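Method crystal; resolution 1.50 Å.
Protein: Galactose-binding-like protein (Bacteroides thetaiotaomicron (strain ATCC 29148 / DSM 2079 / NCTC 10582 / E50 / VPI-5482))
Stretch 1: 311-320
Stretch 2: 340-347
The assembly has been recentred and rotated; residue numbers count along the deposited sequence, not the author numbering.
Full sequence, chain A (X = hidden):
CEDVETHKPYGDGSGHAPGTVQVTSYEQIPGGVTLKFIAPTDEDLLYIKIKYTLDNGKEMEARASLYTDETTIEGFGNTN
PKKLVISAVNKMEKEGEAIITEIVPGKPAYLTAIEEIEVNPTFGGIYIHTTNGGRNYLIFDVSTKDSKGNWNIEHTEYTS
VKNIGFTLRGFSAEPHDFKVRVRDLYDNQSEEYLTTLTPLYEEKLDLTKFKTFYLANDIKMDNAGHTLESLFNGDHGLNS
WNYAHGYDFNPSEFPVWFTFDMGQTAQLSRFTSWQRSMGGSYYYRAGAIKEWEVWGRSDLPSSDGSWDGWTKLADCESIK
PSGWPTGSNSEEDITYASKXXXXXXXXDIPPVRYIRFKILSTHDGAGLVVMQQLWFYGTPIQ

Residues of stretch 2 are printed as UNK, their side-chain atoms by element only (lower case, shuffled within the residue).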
# COMPACT_ATOMS: atom_id res chain seq x y z
N THR A 311 10.69 3.61 -2.14
CA THR A 311 10.42 2.84 -0.92
C THR A 311 9.27 1.87 -1.21
O THR A 311 8.25 2.27 -1.85
CB THR A 311 10.00 3.74 0.26
OG1 THR A 311 11.08 4.65 0.49
CG2 THR A 311 9.69 2.98 1.52
N LYS A 312 9.40 0.63 -0.78
CA LYS A 312 8.31 -0.32 -0.95
C LYS A 312 7.20 -0.06 0.07
O LYS A 312 7.44 0.15 1.29
CB LYS A 312 8.81 -1.75 -0.85
CG LYS A 312 7.79 -2.77 -1.35
CD LYS A 312 8.33 -4.18 -1.38
CE LYS A 312 7.90 -4.97 -0.19
NZ LYS A 312 8.36 -6.39 -0.31
N LEU A 313 5.95 -0.05 -0.47
CA LEU A 313 4.79 0.26 0.37
C LEU A 313 3.83 -0.90 0.61
O LEU A 313 3.05 -0.81 1.58
CB LEU A 313 3.96 1.37 -0.31
CG LEU A 313 4.75 2.59 -0.81
CD1 LEU A 313 3.80 3.57 -1.52
CD2 LEU A 313 5.54 3.34 0.29
N ALA A 314 3.78 -1.92 -0.26
CA ALA A 314 2.79 -3.01 -0.12
C ALA A 314 3.21 -4.15 -1.02
O ALA A 314 3.84 -3.93 -2.07
CB ALA A 314 1.41 -2.54 -0.55
N ASP A 315 2.93 -5.37 -0.53
CA ASP A 315 2.95 -6.57 -1.34
C ASP A 315 1.49 -6.94 -1.54
O ASP A 315 0.68 -6.92 -0.57
CB ASP A 315 3.63 -7.72 -0.60
CG ASP A 315 5.11 -7.47 -0.36
OD1 ASP A 315 5.87 -7.32 -1.35
OD2 ASP A 315 5.49 -7.51 0.80
N CYS A 316 1.18 -7.32 -2.78
CA CYS A 316 -0.22 -7.48 -3.11
C CYS A 316 -0.43 -8.74 -3.94
O CYS A 316 0.34 -8.97 -4.89
CB CYS A 316 -0.72 -6.31 -3.96
SG CYS A 316 -0.51 -4.68 -3.20
N GLU A 317 -1.52 -9.44 -3.66
CA GLU A 317 -1.94 -10.57 -4.51
C GLU A 317 -3.44 -10.51 -4.79
O GLU A 317 -4.26 -10.55 -3.86
CB GLU A 317 -1.53 -11.91 -3.85
CG GLU A 317 -2.03 -13.09 -4.71
CD GLU A 317 -1.52 -14.46 -4.34
OE1 GLU A 317 -0.84 -14.52 -3.32
OE2 GLU A 317 -1.80 -15.44 -5.04
N SER A 318 -3.79 -10.41 -6.09
CA SER A 318 -5.18 -10.51 -6.52
C SER A 318 -5.60 -11.98 -6.44
O SER A 318 -4.98 -12.84 -7.08
CB SER A 318 -5.27 -9.99 -7.93
OG SER A 318 -6.54 -10.29 -8.54
N ILE A 319 -6.64 -12.26 -5.64
CA ILE A 319 -7.18 -13.61 -5.44
C ILE A 319 -8.29 -13.91 -6.44
O ILE A 319 -9.17 -13.06 -6.68
CB ILE A 319 -7.67 -13.74 -3.97
CG1 ILE A 319 -6.49 -13.59 -3.00
CG2 ILE A 319 -8.31 -15.11 -3.78
CD1 ILE A 319 -5.26 -14.37 -3.35
N LYS A 320 -8.27 -15.16 -6.99
CA LYS A 320 -9.38 -15.69 -7.79
C LYS A 320 -10.19 -16.62 -6.89
O LYS A 320 -9.72 -17.70 -6.59
CB LYS A 320 -8.90 -16.42 -9.05
CG LYS A 320 -10.03 -16.81 -9.99
CD LYS A 320 -9.40 -17.50 -11.24
CE LYS A 320 -10.49 -17.74 -12.29
NZ LYS A 320 -9.91 -18.42 -13.49
N UNK A 340 -14.35 -4.62 -6.89
CA UNK A 340 -13.10 -3.96 -6.54
C UNK A 340 -12.34 -4.79 -5.49
O UNK A 340 -12.88 -5.21 -4.47
N UNK A 341 -11.06 -4.97 -5.74
CA UNK A 341 -10.15 -5.77 -4.87
C UNK A 341 -9.40 -4.83 -3.94
O UNK A 341 -8.76 -3.85 -4.35
c UNK A 341 -10.07 -7.62 -6.59
o UNK A 341 -9.21 -7.93 -8.74
o UNK A 341 -8.32 -9.14 -7.13
c UNK A 341 -9.28 -6.59 -5.80
c UNK A 341 -9.17 -8.29 -7.61
N UNK A 342 -9.45 -5.16 -2.63
CA UNK A 342 -8.97 -4.23 -1.63
C UNK A 342 -7.60 -4.65 -1.10
O UNK A 342 -7.37 -5.84 -0.83
c UNK A 342 -11.40 -4.08 -0.85
c UNK A 342 -11.78 -2.67 -1.23
c UNK A 342 -9.96 -4.29 -0.43
o UNK A 342 -10.88 -1.78 -1.29
o UNK A 342 -12.99 -2.47 -1.49
N UNK A 343 -6.69 -3.66 -0.96
CA UNK A 343 -5.36 -3.93 -0.44
C UNK A 343 -4.97 -2.87 0.59
O UNK A 343 -5.13 -1.69 0.33
c UNK A 343 -4.25 -6.25 -2.45
c UNK A 343 -5.47 -4.66 -3.72
c UNK A 343 -4.31 -3.90 -1.59
c UNK A 343 -4.63 -4.93 -2.65
c UNK A 343 -5.40 -6.93 -4.46
c UNK A 343 -5.79 -5.63 -4.65
c UNK A 343 -4.58 -7.23 -3.38
N UNK A 344 -4.31 -3.28 1.70
CA UNK A 344 -3.93 -2.34 2.74
C UNK A 344 -2.42 -2.08 2.64
O UNK A 344 -1.66 -2.93 2.13
c UNK A 344 -5.59 -3.38 4.34
o UNK A 344 -5.02 -3.78 6.56
o UNK A 344 -7.13 -3.82 6.06
c UNK A 344 -4.18 -2.89 4.15
c UNK A 344 -5.93 -3.69 5.77
N UNK A 345 -2.03 -0.86 2.97
CA UNK A 345 -0.62 -0.52 2.93
C UNK A 345 0.03 -0.79 4.26
O UNK A 345 -0.65 -0.82 5.29
c UNK A 345 0.12 1.20 -1.02
c UNK A 345 -1.01 1.87 -1.42
c UNK A 345 -0.62 1.33 1.28
c UNK A 345 -1.80 1.92 0.84
c UNK A 345 0.34 0.93 0.31
c UNK A 345 -1.97 2.24 -0.50
c UNK A 345 -0.40 0.97 2.71
N UNK A 346 1.37 -0.89 4.19
CA UNK A 346 2.14 -1.01 5.42
C UNK A 346 1.99 0.26 6.28
O UNK A 346 1.77 1.33 5.71
c UNK A 346 3.84 -3.89 5.14
c UNK A 346 3.62 -1.37 5.12
c UNK A 346 3.92 -2.62 4.29
c UNK A 346 5.31 -2.49 3.66
N UNK A 347 1.95 0.12 7.63
CA UNK A 347 1.94 1.27 8.55
C UNK A 347 3.27 2.05 8.56
O UNK A 347 3.30 3.28 8.70
c UNK A 347 1.51 0.87 9.94
O HOH W 1 -1.63 -5.16 0.28
O HOH W 2 -8.13 -9.96 -4.53

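Position 340 has no side-chain atoms and touches nothing on stretch 1. It follows a helix with a positive phi of 93°, and at these backbone angles a CB would be jammed against the preceding carbonyl O. This is Gly340.

Position 341 has three carbons in a row, the third carrying two oxygens. CA-to-CB points toward stretch 1, and one oxygen meets the hydroxyl of Ser318. Two CH2 groups ending in a carboxylate make glutamate, Glu341. Ser318 OG donates a hydrogen bond to Glu341 OE2 at 2.5 Å. A water links Glu341 to Ile319 as well: it accepts from Ile319 N at 3.0 Å and donates to Glu341 OE2 at 2.7 Å. Glu341 OE1 is bonded elsewhere in the structure.

Position 342 has the same atoms: three carbons, the last with two oxygens. It is exposed and out of reach of stretch 1. It is Glu342.

Position 343 has one carbon followed by a ring of six carbons, with no oxygen on the ring. CA-to-CB points toward stretch 1, and the ring reaches Cys316, Glu317 and Ser318. This is Phe343. Its ring edge meets Glu317 O, with CE1 of Phe343 3.4 Å away, and Ser318 CA, 4.1 Å from Phe343 CZ. Cys316 CB packs 3.8 Å from Phe343 CD1. Cys316 SG lies 4.7 Å from the Phe343 ring centroid, an oblique sulfur-aromatic contact.

Position 344 again has three carbons ending in two oxygens. CA-to-CB points away from stretch 1. It is Glu344. Its backbone takes part in the contact: one water donates to both Asp315 O, at 3.0 Å, and Glu344 O, at 2.9 Å.

Position 345 has one carbon and a six-carbon ring. CA-to-CB points sideways, but the ring comes nearer and touches Leu313 and Ala314. This is Phe345. Its CD1 lies 3.7 Å from both Leu313 CB and Ala314 CB. Leu313 O sits at the ring edge, 3.5 Å from Phe345 CD1.

Position 346 has four carbons, forked at the second. The side chain comes near the backbone of Lys312 and Ala314. The fork marks Leu346. Leu346 N donates to Leu313 O at 3.1 Å, nearly straight at 172°. Leu346 CD1 lies 4.1 Å from Lys312 O.

Position 347 has a single side-chain carbon, pointing away from stretch 1. It is Ala347.

The two strands run roughly antiparallel, at 144°. Two direct hydrogen bonds join the stretches: Leu346 to Leu313 through backbone, and Ser318 to Glu341 through side chains. Phe345 packs on Leu313 and Ala314, and Phe343 on Cys316. Water links backbone carbonyls. The contact buries 460 Å², both sides summed.

Stretch 2 340-347: GEEFEFLA
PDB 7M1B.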